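Local coordinates for genome polyprotein (Chicken sicinivirus JSY, PDB 6QWT) that probably copies viral RNA from an RNA template, being the 3Dpol RNA-dependent RNA polymerase portion of the polyprotein, at residues Y395-I400 with V461-W466; L424-H429 with I455-E460. All blocks are in the same frame, centred on the assembly; numbering follows the deposited sequence.

In the fold
Helix 459-469 serves both contacts, with residues 459-460 and those leading into them in contact 2 and residues 461-466 in contact 1; their centres lie 10 Å apart. Contact 1 is the buried one: a strand of the motif E hairpin meets the helix through stacked aromatic rings whose nitrogens are hydrogen-bonded. Contact 2 lies within the helical thumb, is only partly buried, and rests on apolar, sulfur and ring-edge contacts. Neither has a hydrogen bond between its own two segments. Leu-462 joins them: its CD1 packs 3.6 Å from His-429 CB. In sequence, contact 2 is nested inside the loop that contact 1 closes.

Contact 1. Residues Y395-I400 with V461-W466; sequences YIHPVI and VLQYRW
The motif E hairpin of the polymerase, where palm passes into thumb, packs on the C-terminal helix by an offset stack of His-397 on Trp-466. The imidazole and the six-membered ring of the indole have centroids 3.9 Å apart and planes inclined by 20°. Trp-466 CH2 sits over the centre of the imidazole, whereas His-397 CE1 lies over the indole face but offset toward its rim, 3.4 Å from Trp-466 CZ3. Trp-466 CG is anti to the backbone N (chi1 177°), and the indole beyond it spans the gap between segment axes that come no closer than 11.7 Å. Strand 396-400 pairs antiparallel with strand 384-388 to make the hairpin, known in these polymerases as the primer grip, and the segment 461-466 of helix 459-469 runs at 129° to strand 396-400. Both imidazole nitrogens are occupied, NE2 by Asp-389 OD2 and ND1 by His-430 ND1, which fixes the ring's rotation; the carboxylate would probably raise its affinity for a proton. Asp-389 OD2 also receives Gln-463 NE2, so one hairpin carboxylate holds the histidine and the helix glutamine together. The Gln-463 amide is nearly coplanar with the imidazole and places OE1 at the ring edge, 3.5 Å from His-397 CE1. Around the indole, the Ile-396 carbonyl O comes in near the ring plane at an edge, 3.4 Å from Trp-466 CZ2, a close approach rather than a hydrogen bond. Tyr-395 adds an apolar contact through CB, 3.8 Å from Trp-466 CH2, while the phenol end leads away from the helix. The indole N-H is used by the Asp-213 carbonyl, which ties Trp-466 to helix 212-222.

Contact 2. Residues L424-H429 with I455-E460; sequences LCYLAH and IFIPYE
Cys-425 SG lies in the plane of the Phe-456 ring at its edge, and the His-429 carbonyl O takes the corresponding edge position at Tyr-459; the His-429 ring has Tyr-459 CE1 and Cys-425 O at its own edge, while Ile-457 CD1 reaches the Tyr-426 ring obliquely. This is packing inside the helical thumb: the C-terminal part of helix 417-428 meets the extended segment that leads, with Pro-458 at the N-cap position, into helix 459-469. The sulfur-aromatic geometry is plainly edge-on, since SG is 5.3 Å from the Phe-456 centroid and 83° off the ring normal; its nearest ring atom, Phe-456 CD1, is at 3.9 Å. For Tyr-426 the evidence favours an off-centre CH-pi contact: Ile-457 CD1 stands 4.2 Å from the centroid, 29° off the normal, nearest CZ at the phenol end. The same methyl also touches Cys-425 CB at 4.0 Å, so Ile-457 fills the angle between two successive helix residues. The Ile-457 carbonyl O accepts a hydrogen bond from Tyr-436 OH of helix 433-449. Tyr-459 CG is anti to the backbone N (chi1 175°), and the ring beyond it brings CE1 to 3.5 Å from His-429 O.

Contact 1. Residues Y395-I400 with V461-W466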
loop_
_atom_site.group_PDB
_atom_site.type_symbol
_atom_site.label_atom_id
_atom_site.label_comp_id
_atom_site.label_asym_id
_atom_site.label_seq_id
_atom_site.Cartn_x
_atom_site.Cartn_y
_atom_site.Cartn_z
ATOM N N TYR A 395 -20.929 -10.930 12.196
ATOM C CA TYR A 395 -19.544 -11.088 11.785
ATOM C C TYR A 395 -19.468 -11.171 10.266
ATOM O O TYR A 395 -20.294 -11.829 9.628
ATOM C CB TYR A 395 -18.932 -12.322 12.446
ATOM C CG TYR A 395 -18.999 -12.223 13.951
ATOM C CD1 TYR A 395 -20.001 -12.865 14.664
ATOM C CD2 TYR A 395 -18.089 -11.445 14.653
ATOM C CE1 TYR A 395 -20.079 -12.754 16.043
ATOM C CE2 TYR A 395 -18.157 -11.330 16.026
ATOM C CZ TYR A 395 -19.152 -11.985 16.717
ATOM O OH TYR A 395 -19.215 -11.867 18.085
ATOM N N ILE A 396 -18.481 -10.485 9.694
ATOM C CA ILE A 396 -18.469 -10.149 8.276
ATOM C C ILE A 396 -17.276 -10.818 7.608
ATOM O O ILE A 396 -16.131 -10.630 8.035
ATOM C CB ILE A 396 -18.424 -8.624 8.066
ATOM C CG1 ILE A 396 -19.442 -7.930 8.979
ATOM C CG2 ILE A 396 -18.678 -8.281 6.606
ATOM C CD1 ILE A 396 -20.885 -8.319 8.708
ATOM N N HIS A 397 -17.550 -11.582 6.544
ATOM C CA HIS A 397 -16.515 -12.243 5.760
ATOM C C HIS A 397 -15.879 -11.258 4.780
ATOM O O HIS A 397 -16.589 -10.493 4.121
ATOM C CB HIS A 397 -17.094 -13.418 4.971
ATOM C CG HIS A 397 -17.488 -14.592 5.814
ATOM N ND1 HIS A 397 -16.613 -15.608 6.132
ATOM C CD2 HIS A 397 -18.673 -14.925 6.378
ATOM C CE1 HIS A 397 -17.237 -16.510 6.868
ATOM N NE2 HIS A 397 -18.488 -16.120 7.032
ATOM N N PRO A 398 -14.552 -11.257 4.663
ATOM C CA PRO A 398 -13.903 -10.603 3.519
ATOM C C PRO A 398 -13.876 -11.545 2.326
ATOM O O PRO A 398 -13.136 -12.534 2.311
ATOM C CB PRO A 398 -12.494 -10.301 4.049
ATOM C CG PRO A 398 -12.244 -11.364 5.072
ATOM C CD PRO A 398 -13.580 -11.752 5.653
ATOM N N VAL A 399 -14.700 -11.249 1.326
ATOM C CA VAL A 399 -14.869 -12.115 0.165
ATOM C C VAL A 399 -14.111 -11.479 -0.994
ATOM O O VAL A 399 -14.601 -10.549 -1.642
ATOM C CB VAL A 399 -16.347 -12.332 -0.168
ATOM C CG1 VAL A 399 -16.500 -13.317 -1.326
ATOM C CG2 VAL A 399 -17.084 -12.831 1.067
ATOM N N ILE A 400 -12.910 -11.984 -1.257
ATOM C CA ILE A 400 -12.077 -11.462 -2.332
ATOM C C ILE A 400 -12.619 -11.940 -3.672
ATOM O O ILE A 400 -13.308 -12.964 -3.762
ATOM C CB ILE A 400 -10.603 -11.877 -2.121
ATOM C CG1 ILE A 400 -9.661 -10.972 -2.921
ATOM C CG2 ILE A 400 -10.389 -13.346 -2.467
ATOM C CD1 ILE A 400 -8.243 -10.950 -2.381
ATOM N N VAL A 461 -11.721 -26.368 9.233
ATOM C CA VAL A 461 -10.594 -25.758 9.935
ATOM C C VAL A 461 -10.575 -24.252 9.702
ATOM O O VAL A 461 -10.395 -23.463 10.638
ATOM C CB VAL A 461 -9.271 -26.410 9.493
ATOM C CG1 VAL A 461 -8.079 -25.596 9.991
ATOM C CG2 VAL A 461 -9.190 -27.849 9.987
ATOM N N LEU A 462 -10.759 -23.830 8.450
ATOM C CA LEU A 462 -10.692 -22.407 8.140
ATOM C C LEU A 462 -11.863 -21.651 8.754
ATOM O O LEU A 462 -11.684 -20.557 9.299
ATOM C CB LEU A 462 -10.649 -22.202 6.625
ATOM C CG LEU A 462 -9.398 -22.769 5.948
ATOM C CD1 LEU A 462 -9.562 -22.831 4.434
ATOM C CD2 LEU A 462 -8.165 -21.961 6.333
ATOM N N GLN A 463 -13.069 -22.220 8.679
ATOM C CA GLN A 463 -14.234 -21.531 9.220
ATOM C C GLN A 463 -14.187 -21.476 10.741
ATOM O O GLN A 463 -14.536 -20.451 11.336
ATOM C CB GLN A 463 -15.521 -22.203 8.739
ATOM C CG GLN A 463 -16.797 -21.662 9.385
ATOM C CD GLN A 463 -17.155 -20.248 8.937
ATOM O OE1 GLN A 463 -16.418 -19.609 8.180
ATOM N NE2 GLN A 463 -18.298 -19.756 9.405
ATOM N N TYR A 464 -13.750 -22.558 11.389
ATOM C CA TYR A 464 -13.627 -22.526 12.844
ATOM C C TYR A 464 -12.626 -21.466 13.282
ATOM O O TYR A 464 -12.906 -20.661 14.177
ATOM C CB TYR A 464 -13.206 -23.891 13.393
ATOM C CG TYR A 464 -12.653 -23.766 14.797
ATOM C CD1 TYR A 464 -13.504 -23.571 15.881
ATOM C CD2 TYR A 464 -11.282 -23.791 15.034
ATOM C CE1 TYR A 464 -13.005 -23.430 17.159
ATOM C CE2 TYR A 464 -10.779 -23.647 16.312
ATOM C CZ TYR A 464 -11.643 -23.468 17.370
ATOM O OH TYR A 464 -11.143 -23.328 18.647
ATOM N N ARG A 465 -11.438 -21.461 12.670
ATOM C CA ARG A 465 -10.406 -20.522 13.095
ATOM C C ARG A 465 -10.798 -19.080 12.796
ATOM O O ARG A 465 -10.418 -18.175 13.546
ATOM C CB ARG A 465 -9.071 -20.873 12.438
ATOM C CG ARG A 465 -8.309 -21.954 13.195
ATOM C CD ARG A 465 -6.887 -22.127 12.695
ATOM N NE ARG A 465 -6.044 -20.965 12.965
ATOM C CZ ARG A 465 -5.546 -20.654 14.159
ATOM N NH1 ARG A 465 -4.785 -19.576 14.298
ATOM N NH2 ARG A 465 -5.807 -21.412 15.216
ATOM N N TRP A 466 -11.568 -18.844 11.731
ATOM C CA TRP A 466 -12.055 -17.491 11.476
ATOM C C TRP A 466 -13.024 -17.048 12.563
ATOM O O TRP A 466 -12.897 -15.945 13.108
ATOM C CB TRP A 466 -12.730 -17.406 10.111
ATOM C CG TRP A 466 -13.316 -16.048 9.851
ATOM C CD1 TRP A 466 -12.632 -14.911 9.531
ATOM C CD2 TRP A 466 -14.703 -15.679 9.906
ATOM N NE1 TRP A 466 -13.505 -13.861 9.377
ATOM C CE2 TRP A 466 -14.782 -14.306 9.602
ATOM C CE3 TRP A 466 -15.883 -16.377 10.182
ATOM C CZ2 TRP A 466 -15.994 -13.618 9.565
ATOM C CZ3 TRP A 466 -17.086 -15.691 10.144
ATOM C CH2 TRP A 466 -17.132 -14.327 9.837
#

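Contact 2. Residues L424-H429 with I455-E460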
loop_
_atom_site.group_PDB
_atom_site.type_symbol
_atom_site.label_atom_id
_atom_site.label_comp_id
_atom_site.label_asym_id
_atom_site.label_seq_id
_atom_site.Cartn_x
_atom_site.Cartn_y
_atom_site.Cartn_z
ATOM N N LEU A 424 -3.530 -19.450 -0.584
ATOM C CA LEU A 424 -4.755 -19.084 -1.283
ATOM C C LEU A 424 -5.999 -19.673 -0.629
ATOM O O LEU A 424 -7.089 -19.110 -0.783
ATOM C CB LEU A 424 -4.675 -19.518 -2.749
ATOM C CG LEU A 424 -3.580 -18.815 -3.563
ATOM C CD1 LEU A 424 -3.488 -19.389 -4.967
ATOM C CD2 LEU A 424 -3.801 -17.305 -3.617
ATOM N N CYS A 425 -5.858 -20.783 0.101
ATOM C CA CYS A 425 -6.983 -21.310 0.867
ATOM C C CYS A 425 -7.486 -20.287 1.876
ATOM O O CYS A 425 -8.692 -20.198 2.132
ATOM C CB CYS A 425 -6.573 -22.600 1.572
ATOM S SG CYS A 425 -6.313 -23.986 0.452
ATOM N N TYR A 426 -6.574 -19.501 2.457
ATOM C CA TYR A 426 -6.968 -18.479 3.420
ATOM C C TYR A 426 -7.834 -17.398 2.790
ATOM O O TYR A 426 -8.578 -16.719 3.507
ATOM C CB TYR A 426 -5.731 -17.841 4.052
ATOM C CG TYR A 426 -4.893 -18.798 4.863
ATOM C CD1 TYR A 426 -3.565 -19.040 4.534
ATOM C CD2 TYR A 426 -5.427 -19.460 5.964
ATOM C CE1 TYR A 426 -2.792 -19.916 5.274
ATOM C CE2 TYR A 426 -4.659 -20.341 6.712
ATOM C CZ TYR A 426 -3.342 -20.563 6.361
ATOM O OH TYR A 426 -2.567 -21.433 7.096
ATOM N N LEU A 427 -7.749 -17.221 1.472
ATOM C CA LEU A 427 -8.551 -16.225 0.775
ATOM C C LEU A 427 -9.852 -16.802 0.236
ATOM O O LEU A 427 -10.892 -16.137 0.286
ATOM C CB LEU A 427 -7.745 -15.611 -0.377
ATOM C CG LEU A 427 -6.397 -14.977 -0.018
ATOM C CD1 LEU A 427 -5.684 -14.485 -1.268
ATOM C CD2 LEU A 427 -6.595 -13.839 0.968
ATOM N N ALA A 428 -9.813 -18.039 -0.263
ATOM C CA ALA A 428 -10.904 -18.608 -1.045
ATOM C C ALA A 428 -12.047 -19.171 -0.207
ATOM O O ALA A 428 -13.190 -19.178 -0.676
ATOM C CB ALA A 428 -10.363 -19.711 -1.960
ATOM N N HIS A 429 -11.784 -19.644 1.013
ATOM C CA HIS A 429 -12.837 -20.300 1.784
ATOM C C HIS A 429 -13.965 -19.350 2.165
ATOM O O HIS A 429 -15.081 -19.813 2.432
ATOM C CB HIS A 429 -12.256 -20.948 3.043
ATOM C CG HIS A 429 -12.037 -19.987 4.171
ATOM N ND1 HIS A 429 -13.021 -19.678 5.088
ATOM C CD2 HIS A 429 -10.949 -19.265 4.526
ATOM C CE1 HIS A 429 -12.545 -18.807 5.961
ATOM N NE2 HIS A 429 -11.292 -18.539 5.641
ATOM N N ILE A 455 -2.796 -30.565 -1.331
ATOM C CA ILE A 455 -3.541 -30.800 -0.099
ATOM C C ILE A 455 -4.159 -29.473 0.317
ATOM O O ILE A 455 -3.440 -28.487 0.522
ATOM C CB ILE A 455 -2.648 -31.364 1.018
ATOM C CG1 ILE A 455 -2.045 -32.710 0.602
ATOM C CG2 ILE A 455 -3.432 -31.494 2.312
ATOM C CD1 ILE A 455 -3.033 -33.857 0.590
ATOM N N PHE A 456 -5.482 -29.443 0.436
ATOM C CA PHE A 456 -6.205 -28.229 0.790
ATOM C C PHE A 456 -6.586 -28.250 2.264
ATOM O O PHE A 456 -6.997 -29.286 2.796
ATOM C CB PHE A 456 -7.459 -28.073 -0.074
ATOM C CG PHE A 456 -7.180 -28.045 -1.554
ATOM C CD1 PHE A 456 -6.896 -26.850 -2.197
ATOM C CD2 PHE A 456 -7.205 -29.213 -2.302
ATOM C CE1 PHE A 456 -6.641 -26.818 -3.561
ATOM C CE2 PHE A 456 -6.951 -29.190 -3.663
ATOM C CZ PHE A 456 -6.666 -27.990 -4.294
ATOM N N ILE A 457 -6.439 -27.103 2.920
ATOM C CA ILE A 457 -6.914 -26.974 4.302
ATOM C C ILE A 457 -8.418 -27.220 4.333
ATOM O O ILE A 457 -9.164 -26.590 3.555
ATOM C CB ILE A 457 -6.579 -25.582 4.860
ATOM C CG1 ILE A 457 -5.093 -25.278 4.676
ATOM C CG2 ILE A 457 -6.978 -25.484 6.331
ATOM C CD1 ILE A 457 -4.735 -23.829 4.934
ATOM N N PRO A 458 -8.921 -28.117 5.180
ATOM C CA PRO A 458 -10.362 -28.395 5.187
ATOM C C PRO A 458 -11.160 -27.156 5.564
ATOM O O PRO A 458 -10.722 -26.329 6.367
ATOM C CB PRO A 458 -10.511 -29.504 6.236
ATOM C CG PRO A 458 -9.129 -30.079 6.396
ATOM C CD PRO A 458 -8.192 -28.939 6.160
ATOM N N TYR A 459 -12.343 -27.031 4.956
ATOM C CA TYR A 459 -13.180 -25.858 5.201
ATOM C C TYR A 459 -13.509 -25.708 6.681
ATOM O O TYR A 459 -13.565 -24.586 7.200
ATOM C CB TYR A 459 -14.469 -25.937 4.377
ATOM C CG TYR A 459 -15.420 -24.799 4.680
ATOM C CD1 TYR A 459 -15.301 -23.578 4.027
ATOM C CD2 TYR A 459 -16.421 -24.936 5.635
ATOM C CE1 TYR A 459 -16.155 -22.529 4.312
ATOM C CE2 TYR A 459 -17.280 -23.894 5.925
ATOM C CZ TYR A 459 -17.142 -22.694 5.262
ATOM O OH TYR A 459 -17.999 -21.654 5.546
ATOM N N GLU A 460 -13.734 -26.827 7.379
ATOM C CA GLU A 460 -14.092 -26.754 8.791
ATOM C C GLU A 460 -12.975 -26.139 9.623
ATOM O O GLU A 460 -13.248 -25.460 10.621
ATOM C CB GLU A 460 -14.439 -28.145 9.322
ATOM C CG GLU A 460 -15.833 -28.607 8.954
ATOM C CD GLU A 460 -15.817 -29.751 7.966
ATOM O OE1 GLU A 460 -16.664 -30.660 8.101
ATOM O OE2 GLU A 460 -14.957 -29.741 7.056
#